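Local coordinates for ribosomal RNA processing protein 6 (Trypanosoma brucei brucei, PDB 4NLB) that probably trims RNA from the 3' end as a 3'-5' exoribonuclease associated with the nuclear exosome, here seen as its catalytic core, at residues Ser1-Gln6 with Asp205-Pro210; Asp96-Asp101 with Leu111-Thr116. One frame throughout, in Å; residues are numbered along the deposited sequence.

Contact 1: residues Ser1-Gln6 with Asp205-Pro210; sequences SVLRPQ and DWRVRP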
loop_
_atom_site.group_PDB
_atom_site.type_symbol
_atom_site.label_atom_id
_atom_site.label_comp_id
_atom_site.label_asym_id
_atom_site.label_seq_id
_atom_site.Cartn_x
_atom_site.Cartn_y
_atom_site.Cartn_z
ATOM N N SER A 1 -20.463 -0.072 3.719
ATOM C CA SER A 1 -19.762 1.212 3.666
ATOM C C SER A 1 -20.545 2.312 2.937
ATOM O O SER A 1 -21.241 2.045 1.949
ATOM C CB SER A 1 -18.380 1.058 3.036
ATOM O OG SER A 1 -17.586 2.215 3.246
ATOM N N VAL A 2 -20.405 3.555 3.443
ATOM C CA VAL A 2 -21.012 4.790 2.930
ATOM C C VAL A 2 -20.137 5.254 1.765
ATOM O O VAL A 2 -20.612 5.403 0.641
ATOM C CB VAL A 2 -21.094 5.866 4.052
ATOM C CG1 VAL A 2 -21.719 7.163 3.543
ATOM C CG2 VAL A 2 -21.855 5.341 5.266
ATOM N N LEU A 3 -18.843 5.424 2.051
ATOM C CA LEU A 3 -17.779 5.830 1.132
ATOM C C LEU A 3 -17.446 4.669 0.205
ATOM O O LEU A 3 -17.471 3.516 0.647
ATOM C CB LEU A 3 -16.501 6.148 1.953
ATOM C CG LEU A 3 -16.376 7.452 2.752
ATOM C CD1 LEU A 3 -17.620 7.780 3.545
ATOM C CD2 LEU A 3 -15.250 7.349 3.723
ATOM N N ARG A 4 -17.132 4.980 -1.071
ATOM C CA ARG A 4 -16.647 4.067 -2.130
ATOM C C ARG A 4 -15.908 4.925 -3.167
ATOM O O ARG A 4 -16.430 5.118 -4.269
ATOM C CB ARG A 4 -17.753 3.238 -2.804
ATOM C CG ARG A 4 -18.223 2.055 -1.992
ATOM C CD ARG A 4 -18.885 1.009 -2.847
ATOM N NE ARG A 4 -17.924 0.200 -3.597
ATOM C CZ ARG A 4 -17.176 -0.767 -3.071
ATOM N NH1 ARG A 4 -17.223 -1.020 -1.767
ATOM N NH2 ARG A 4 -16.367 -1.479 -3.840
ATOM N N PRO A 5 -14.698 5.459 -2.823
ATOM C CA PRO A 5 -13.984 6.337 -3.765
ATOM C C PRO A 5 -13.731 5.752 -5.158
ATOM O O PRO A 5 -13.667 6.538 -6.099
ATOM C CB PRO A 5 -12.683 6.679 -3.024
ATOM C CG PRO A 5 -13.005 6.506 -1.590
ATOM C CD PRO A 5 -13.961 5.349 -1.547
ATOM N N GLN A 6 -13.633 4.405 -5.309
ATOM C CA GLN A 6 -13.408 3.715 -6.614
ATOM C C GLN A 6 -14.405 4.174 -7.700
ATOM O O GLN A 6 -14.063 4.204 -8.889
ATOM C CB GLN A 6 -13.556 2.191 -6.488
ATOM C CG GLN A 6 -12.802 1.580 -5.352
ATOM C CD GLN A 6 -13.700 1.350 -4.184
ATOM O OE1 GLN A 6 -14.145 2.284 -3.534
ATOM N NE2 GLN A 6 -13.921 0.102 -3.863
ATOM N N ASP A 205 -9.555 4.638 8.830
ATOM C CA ASP A 205 -10.154 4.658 7.504
ATOM C C ASP A 205 -9.713 5.989 6.833
ATOM O O ASP A 205 -10.267 7.055 7.111
ATOM C CB ASP A 205 -11.690 4.522 7.570
ATOM C CG ASP A 205 -12.380 4.411 6.214
ATOM O OD1 ASP A 205 -11.700 4.560 5.185
ATOM O OD2 ASP A 205 -13.603 4.177 6.186
ATOM N N TRP A 206 -8.708 5.896 5.942
ATOM C CA TRP A 206 -8.117 7.040 5.265
ATOM C C TRP A 206 -8.913 7.527 4.055
ATOM O O TRP A 206 -8.455 8.426 3.351
ATOM C CB TRP A 206 -6.657 6.754 4.919
ATOM C CG TRP A 206 -5.790 6.774 6.140
ATOM C CD1 TRP A 206 -5.369 5.693 6.858
ATOM C CD2 TRP A 206 -5.383 7.937 6.885
ATOM N NE1 TRP A 206 -4.680 6.108 7.976
ATOM C CE2 TRP A 206 -4.666 7.482 8.013
ATOM C CE3 TRP A 206 -5.512 9.325 6.682
ATOM C CZ2 TRP A 206 -4.089 8.360 8.942
ATOM C CZ3 TRP A 206 -4.932 10.196 7.594
ATOM C CH2 TRP A 206 -4.207 9.715 8.693
ATOM N N ARG A 207 -10.137 7.011 3.864
ATOM C CA ARG A 207 -11.012 7.448 2.769
ATOM C C ARG A 207 -11.879 8.630 3.198
ATOM O O ARG A 207 -12.504 9.276 2.344
ATOM C CB ARG A 207 -11.925 6.310 2.302
ATOM C CG ARG A 207 -11.206 5.076 1.760
ATOM C CD ARG A 207 -12.230 4.002 1.448
ATOM N NE ARG A 207 -13.040 3.679 2.619
ATOM C CZ ARG A 207 -14.204 3.051 2.577
ATOM N NH1 ARG A 207 -14.727 2.686 1.417
ATOM N NH2 ARG A 207 -14.870 2.809 3.692
ATOM N N VAL A 208 -11.936 8.901 4.515
ATOM C CA VAL A 208 -12.756 9.974 5.073
ATOM C C VAL A 208 -12.278 11.349 4.621
ATOM O O VAL A 208 -11.083 11.660 4.652
ATOM C CB VAL A 208 -12.972 9.915 6.616
ATOM C CG1 VAL A 208 -13.740 8.659 7.017
ATOM C CG2 VAL A 208 -11.648 10.010 7.385
ATOM N N ARG A 209 -13.228 12.133 4.128
ATOM C CA ARG A 209 -13.046 13.520 3.716
ATOM C C ARG A 209 -14.259 14.258 4.302
ATOM O O ARG A 209 -15.391 13.803 4.106
ATOM C CB ARG A 209 -12.948 13.675 2.186
ATOM C CG ARG A 209 -11.759 12.954 1.519
ATOM C CD ARG A 209 -10.362 13.421 1.952
ATOM N NE ARG A 209 -9.330 12.696 1.210
ATOM C CZ ARG A 209 -8.697 11.611 1.648
ATOM N NH1 ARG A 209 -8.978 11.105 2.844
ATOM N NH2 ARG A 209 -7.791 11.013 0.886
ATOM N N PRO A 210 -14.056 15.321 5.112
ATOM C CA PRO A 210 -12.766 15.941 5.470
ATOM C C PRO A 210 -11.913 15.057 6.382
ATOM O O PRO A 210 -12.433 14.172 7.065
ATOM C CB PRO A 210 -13.200 17.214 6.219
ATOM C CG PRO A 210 -14.534 16.862 6.797
ATOM C CD PRO A 210 -15.185 16.041 5.730
HETATM O O HOH W 1 -13.842 1.770 -0.967
#
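Leu-3 and Arg-207 come nearest in the backbone, with CA atoms 7.1 Å apart. Residues 1-6 are a loop that enters a 3-10 turn at Pro-5. Asp-205 to Val-208 form a type I beta turn, and side chains bridge the gap. Leu-3 CB lies over the centre of the Arg-207 guanidinium face, 3.8 Å above its plane. Ser-1 OG comes at the edge and accepts from Arg-207 NH2 at 2.8 Å. The N-H...O angle is 153°, with the oxygen slightly tilted from the guanidinium plane. OG also donates to Leu-3 O, on a lone pair. The chain's N-terminal segment thus packs on the loop between helices 185-193 and 213-224 of the 3'-5' exonuclease region. Asp-205 also forms an Asx turn: its OD1 accepts from Arg-207 N, met from above the carboxylate plane. Asp-205 OD1 also takes Arg-207 NE at 3.0 Å, nearly straight at 171°. Asp-205 OD2 takes Arg-207 NH2 at 3.1 Å, so a side-on salt bridge fixes the rotation of the guanidinium. Water 1 joins Arg-207 NH1 to Gln-6 OE1. Pro-5 crosses the arginine chain at about a right angle, with Pro-5 CD 3.7 Å from Arg-207 CD. At the last residue of the turn, Val-208 CG1 meets Leu-3 CD2 at 3.9 Å.

Contact 2: residues Asp96-Asp101 with Leu111-Thr116; sequences DLEHHD and LMQIST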
loop_
_atom_site.group_PDB
_atom_site.type_symbol
_atom_site.label_atom_id
_atom_site.label_comp_id
_atom_site.label_asym_id
_atom_site.label_seq_id
_atom_site.Cartn_x
_atom_site.Cartn_y
_atom_site.Cartn_z
ATOM N N ASP A 96 5.683 9.316 2.831
ATOM C CA ASP A 96 4.853 8.275 3.418
ATOM C C ASP A 96 3.521 8.237 2.702
ATOM O O ASP A 96 3.115 9.224 2.079
ATOM C CB ASP A 96 4.661 8.423 4.935
ATOM C CG ASP A 96 4.310 7.089 5.576
ATOM O OD1 ASP A 96 4.784 6.043 5.069
ATOM O OD2 ASP A 96 3.524 7.086 6.549
ATOM N N LEU A 97 2.857 7.090 2.787
ATOM C CA LEU A 97 1.586 6.807 2.145
ATOM C C LEU A 97 0.641 6.196 3.147
ATOM O O LEU A 97 1.061 5.406 3.977
ATOM C CB LEU A 97 1.813 5.803 0.990
ATOM C CG LEU A 97 1.973 6.318 -0.451
ATOM C CD1 LEU A 97 3.112 7.258 -0.604
ATOM C CD2 LEU A 97 2.169 5.164 -1.408
ATOM N N GLU A 98 -0.634 6.554 3.055
ATOM C CA GLU A 98 -1.726 5.979 3.836
ATOM C C GLU A 98 -2.608 5.222 2.834
ATOM O O GLU A 98 -2.783 5.670 1.696
ATOM C CB GLU A 98 -2.490 7.040 4.651
ATOM C CG GLU A 98 -1.703 7.566 5.852
ATOM C CD GLU A 98 -1.088 6.548 6.796
ATOM O OE1 GLU A 98 -1.718 5.493 7.028
ATOM O OE2 GLU A 98 0.020 6.807 7.317
ATOM N N HIS A 99 -3.072 4.037 3.215
ATOM C CA HIS A 99 -3.781 3.133 2.302
ATOM C C HIS A 99 -5.109 2.624 2.858
ATOM O O HIS A 99 -5.349 2.698 4.067
ATOM C CB HIS A 99 -2.819 1.960 2.043
ATOM C CG HIS A 99 -3.157 1.017 0.923
ATOM N ND1 HIS A 99 -3.573 -0.274 1.179
ATOM C CD2 HIS A 99 -2.968 1.150 -0.414
ATOM C CE1 HIS A 99 -3.698 -0.854 -0.003
ATOM N NE2 HIS A 99 -3.345 -0.039 -0.987
ATOM N N HIS A 100 -5.980 2.115 1.963
ATOM C CA HIS A 100 -7.244 1.474 2.334
ATOM C C HIS A 100 -7.300 0.125 1.667
ATOM O O HIS A 100 -7.034 0.033 0.472
ATOM C CB HIS A 100 -8.486 2.308 1.976
ATOM C CG HIS A 100 -9.768 1.611 2.348
ATOM N ND1 HIS A 100 -10.195 1.532 3.671
ATOM C CD2 HIS A 100 -10.633 0.918 1.571
ATOM C CE1 HIS A 100 -11.314 0.825 3.646
ATOM N NE2 HIS A 100 -11.612 0.426 2.413
ATOM N N ASP A 101 -7.667 -0.924 2.420
ATOM C CA ASP A 101 -7.721 -2.250 1.831
ATOM C C ASP A 101 -9.015 -3.019 2.080
ATOM O O ASP A 101 -9.218 -4.033 1.414
ATOM C CB ASP A 101 -6.501 -3.078 2.278
ATOM C CG ASP A 101 -6.497 -3.492 3.739
ATOM O OD1 ASP A 101 -5.949 -2.739 4.569
ATOM O OD2 ASP A 101 -6.983 -4.597 4.041
ATOM N N LEU A 111 -3.673 8.699 0.874
ATOM C CA LEU A 111 -2.979 9.937 1.168
ATOM C C LEU A 111 -1.477 9.763 0.997
ATOM O O LEU A 111 -0.934 8.675 1.241
ATOM C CB LEU A 111 -3.275 10.269 2.625
ATOM C CG LEU A 111 -3.696 11.677 3.007
ATOM C CD1 LEU A 111 -4.838 12.216 2.144
ATOM C CD2 LEU A 111 -4.075 11.715 4.461
ATOM N N MET A 112 -0.811 10.853 0.593
ATOM C CA MET A 112 0.637 10.928 0.461
ATOM C C MET A 112 1.151 12.089 1.300
ATOM O O MET A 112 0.697 13.220 1.152
ATOM C CB MET A 112 1.086 11.069 -1.004
ATOM C CG MET A 112 2.598 11.100 -1.146
ATOM S SD MET A 112 3.183 11.541 -2.793
ATOM C CE MET A 112 3.109 9.933 -3.548
ATOM N N GLN A 113 2.106 11.811 2.164
ATOM C CA GLN A 113 2.726 12.822 3.015
ATOM C C GLN A 113 4.147 13.060 2.531
ATOM O O GLN A 113 4.843 12.121 2.168
ATOM C CB GLN A 113 2.691 12.406 4.498
ATOM C CG GLN A 113 1.282 12.136 4.989
ATOM C CD GLN A 113 0.932 10.676 4.932
ATOM O OE1 GLN A 113 1.414 9.858 5.722
ATOM N NE2 GLN A 113 0.038 10.325 4.030
ATOM N N ILE A 114 4.537 14.319 2.462
ATOM C CA ILE A 114 5.864 14.742 2.024
ATOM C C ILE A 114 6.335 15.818 2.972
ATOM O O ILE A 114 5.616 16.783 3.252
ATOM C CB ILE A 114 5.945 15.239 0.524
ATOM C CG1 ILE A 114 5.422 14.187 -0.494
ATOM C CG2 ILE A 114 7.392 15.609 0.136
ATOM C CD1 ILE A 114 4.524 14.791 -1.614
ATOM N N SER A 115 7.550 15.659 3.446
ATOM C CA SER A 115 8.199 16.665 4.255
ATOM C C SER A 115 9.500 17.069 3.570
ATOM O O SER A 115 10.236 16.209 3.089
ATOM C CB SER A 115 8.471 16.134 5.659
ATOM O OG SER A 115 7.265 15.993 6.398
ATOM N N THR A 116 9.760 18.373 3.498
ATOM C CA THR A 116 11.036 18.939 3.031
ATOM C C THR A 116 11.702 19.440 4.311
ATOM O O THR A 116 11.080 19.384 5.377
ATOM C CB THR A 116 10.872 20.101 1.991
ATOM O OG1 THR A 116 10.424 21.313 2.624
ATOM C CG2 THR A 116 9.990 19.736 0.804
#
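A beta hairpin in the central mixed sheet of the 3'-5' exonuclease domain, which belongs to the RNase H clan, brings Asp-96 to Gln-113 and Glu-98 to Leu-111. The strands 96-100 and 111-115 run antiparallel, with axes 4.7 Å apart and 165° between their directions. Asp-96 with Gln-113 and Glu-98 with Leu-111 are hydrogen-bonded pairs. Leu-97 with Met-112 is the non-hydrogen-bonded pair between them. Gln-113 N donates to Asp-96 O at 2.8 Å, and Glu-98 N to Leu-111 O at 2.8 Å. The return bond from Leu-111 N to Glu-98 O is longer, 3.3 Å. Asp-96, Glu-98, Leu-111 and Gln-113 share one face, where helix 213-224 packs. Asp-96 and Glu-98 are probably the Asp and Glu of the first acidic motif of DEDD exonucleases. Asp-222 brings its carboxylate close to both, and Asp-154 to Asp-96, as expected of a site built to hold metal ions. The Gln-113 chain bends at its second torsion (chi2 96°), which turns its amide back toward the neighbouring strand. The amide lies beside the Asp-96 carboxylate, their planes 80° apart. The Gln-113 side chain crosses that of Glu-98 at about a right angle, with Gln-113 NE2 3.7 Å from Glu-98 CG. The other face carries Leu-97 and Met-112, side by side and pointing the same way under helix 152-162. There Leu-97 CD1 touches Met-112 CG at 3.9 Å and the methyl CE at 4.0 Å.

The centres of the two contacts are 15 Å apart, and the hairpin of contact 2 lies in sequence within the loop closed by contact 1. The 205-210 segment touches both. Trp-206 leaves contact 1 toward the sheet: Trp-206 NE1 is 3.2 Å from Glu-98 OE1, and Trp-206 CE3 packs 3.6 Å from Leu-111 CD2. Arg-207 CD lies 3.5 Å from His-100 CD2, beyond the residues paired in contact 2. Arg-209 NH2 comes within 3.4 Å of Leu-111 CD1. The turn therefore borders the Glu-98 side of the probable acidic site, while the N-terminal segment 1-6 packs on the turn's other flank.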